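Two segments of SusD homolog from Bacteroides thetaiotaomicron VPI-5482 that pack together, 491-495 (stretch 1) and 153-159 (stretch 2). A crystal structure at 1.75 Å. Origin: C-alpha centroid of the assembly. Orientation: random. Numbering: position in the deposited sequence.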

# COMPACT_ATOMS: atom_id res chain seq x y z
N PRO A 491 -19.11 -4.84 4.56
CA PRO A 491 -17.97 -3.90 4.59
C PRO A 491 -17.26 -3.97 5.94
O PRO A 491 -17.83 -4.41 6.92
CB PRO A 491 -18.63 -2.53 4.49
CG PRO A 491 -19.99 -2.75 4.04
CD PRO A 491 -20.39 -4.15 4.39
N VAL A 492 -16.03 -3.51 6.00
CA VAL A 492 -15.32 -3.43 7.30
C VAL A 492 -15.94 -2.27 8.10
O VAL A 492 -16.66 -1.42 7.56
CB VAL A 492 -13.77 -3.31 7.13
CG1 VAL A 492 -13.30 -4.53 6.31
CG2 VAL A 492 -13.32 -1.98 6.45
N TRP A 493 -15.66 -2.22 9.39
CA TRP A 493 -16.27 -1.19 10.25
C TRP A 493 -16.02 0.26 9.85
O TRP A 493 -16.94 1.06 9.78
CB TRP A 493 -15.91 -1.43 11.69
CG TRP A 493 -16.41 -0.42 12.64
CD1 TRP A 493 -17.65 -0.36 13.20
CD2 TRP A 493 -15.65 0.66 13.20
NE1 TRP A 493 -17.71 0.70 14.07
CE2 TRP A 493 -16.50 1.34 14.08
CE3 TRP A 493 -14.33 1.11 13.03
CZ2 TRP A 493 -16.08 2.47 14.80
CZ3 TRP A 493 -13.92 2.24 13.74
CH2 TRP A 493 -14.80 2.90 14.62
N TRP A 494 -14.79 0.59 9.52
CA TRP A 494 -14.50 1.98 9.16
C TRP A 494 -15.16 2.38 7.86
O TRP A 494 -15.23 3.57 7.52
CB TRP A 494 -13.00 2.35 9.19
CG TRP A 494 -11.98 1.50 8.45
CD1 TRP A 494 -10.99 0.77 9.03
CD2 TRP A 494 -11.81 1.33 7.03
NE1 TRP A 494 -10.21 0.17 8.08
CE2 TRP A 494 -10.68 0.48 6.84
CE3 TRP A 494 -12.48 1.81 5.91
CZ2 TRP A 494 -10.22 0.10 5.58
CZ3 TRP A 494 -12.00 1.43 4.62
CH2 TRP A 494 -10.89 0.57 4.49
N ALA A 495 -15.72 1.38 7.18
CA ALA A 495 -16.40 1.60 5.89
C ALA A 495 -17.89 1.58 6.07
O ALA A 495 -18.64 1.58 5.11
CB ALA A 495 -15.95 0.57 4.83
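Stretch 2 (153-159) TQQEIYT

A single glutamine side chain provides the one hydrogen bond between these two segments, and it does so by reaching from the first turn of a helix to a backbone amide more than 330 residues away in sequence. Q154, extended with chi1 and chi2 both t, brings its OE1 to 2.9 Å from W494 N, which donates to it with an N-H...acceptor angle of 142°. Glutamine suits the place because its long side chain can span the gap between the backbones: the nearest CA atoms, those of W493 and Q154, are still 6.3 Å apart.

Stretch 2 begins in a loop and enters a helix at Q154 that continues beyond T159. T153 is its N-cap, its hydroxyl oxygen OG1 accepting at 2.9 Å from E156 N, a first-turn amide with no helix carbonyl to bond, while T153 N donates to E156 OE1, also at 2.9 Å, so that each residue's side chain meets the other's backbone. Stretch 1 approaches as a loop and tightens into a short 3-10 segment at 493-495, where A495 N donates to V492 O at 3.0 Å.

Q155 meets the indole of W493. Its CB lies 3.7 Å from the centroid of the six-membered ring, 7° off the normal, a CH-pi contact over the face; its CG comes within 3.6 Å of W493 CH2. The aliphatic part of a glutamine can thus cover an aromatic surface while its terminal amide suits an exposed position. Q154 OE1 lies near the plane of the same indole, 3.3 Å from W493 CB.

One helical turn beyond Q154, Y158 reaches W494, with CE1 4.0 Å from W494 CD1 and the ring planes at 88°, an apolar contact befitting two buried aromatics. W494 NE1 and Q154 NE2 are 3.1 Å apart, but both are donors and find their partners elsewhere in the structure.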

# COMPACT_ATOMS: atom_id res chain seq x y z
N THR A 153 -12.94 -6.39 17.79
CA THR A 153 -13.62 -5.60 16.77
C THR A 153 -12.56 -4.78 16.11
O THR A 153 -11.51 -4.53 16.69
CB THR A 153 -14.67 -4.63 17.34
OG1 THR A 153 -14.01 -3.65 18.16
CG2 THR A 153 -15.75 -5.40 18.10
N GLN A 154 -12.85 -4.35 14.89
CA GLN A 154 -11.89 -3.55 14.14
C GLN A 154 -11.62 -2.27 14.90
O GLN A 154 -10.50 -1.73 14.90
CB GLN A 154 -12.43 -3.22 12.74
CG GLN A 154 -11.36 -2.72 11.79
CD GLN A 154 -11.93 -2.02 10.63
OE1 GLN A 154 -12.80 -1.15 10.77
NE2 GLN A 154 -11.41 -2.35 9.43
N GLN A 155 -12.65 -1.79 15.59
CA GLN A 155 -12.51 -0.57 16.37
C GLN A 155 -11.52 -0.81 17.52
O GLN A 155 -10.65 0.02 17.79
CB GLN A 155 -13.85 -0.04 16.87
CG GLN A 155 -13.74 1.28 17.62
CD GLN A 155 -15.09 1.73 18.20
OE1 GLN A 155 -16.05 0.95 18.27
NE2 GLN A 155 -15.17 2.99 18.61
N GLU A 156 -11.63 -1.96 18.16
CA GLU A 156 -10.72 -2.32 19.24
C GLU A 156 -9.29 -2.43 18.74
O GLU A 156 -8.36 -2.08 19.44
CB GLU A 156 -11.13 -3.63 19.91
CG GLU A 156 -12.32 -3.44 20.81
CD GLU A 156 -12.95 -4.71 21.29
OE1 GLU A 156 -12.77 -5.78 20.67
OE2 GLU A 156 -13.68 -4.62 22.29
N ILE A 157 -9.14 -2.91 17.51
CA ILE A 157 -7.80 -3.09 16.95
C ILE A 157 -7.22 -1.70 16.73
O ILE A 157 -6.06 -1.42 17.06
CB ILE A 157 -7.80 -3.95 15.65
CG1 ILE A 157 -8.28 -5.38 15.93
CG2 ILE A 157 -6.34 -3.97 15.04
CD1 ILE A 157 -8.48 -6.25 14.68
N TYR A 158 -8.03 -0.79 16.20
CA TYR A 158 -7.57 0.59 15.95
C TYR A 158 -7.18 1.32 17.24
O TYR A 158 -6.21 2.10 17.26
CB TYR A 158 -8.51 1.42 15.06
CG TYR A 158 -8.00 1.38 13.61
CD1 TYR A 158 -8.36 0.39 12.74
CD2 TYR A 158 -7.07 2.28 13.18
CE1 TYR A 158 -7.86 0.34 11.46
CE2 TYR A 158 -6.54 2.23 11.92
CZ TYR A 158 -6.95 1.25 11.05
OH TYR A 158 -6.43 1.24 9.78
N THR A 159 -7.88 1.04 18.32
CA THR A 159 -7.51 1.63 19.59
C THR A 159 -6.10 1.15 19.95
O THR A 159 -5.29 1.92 20.44
CB THR A 159 -8.47 1.25 20.71
OG1 THR A 159 -9.75 1.85 20.42
CG2 THR A 159 -7.96 1.77 22.05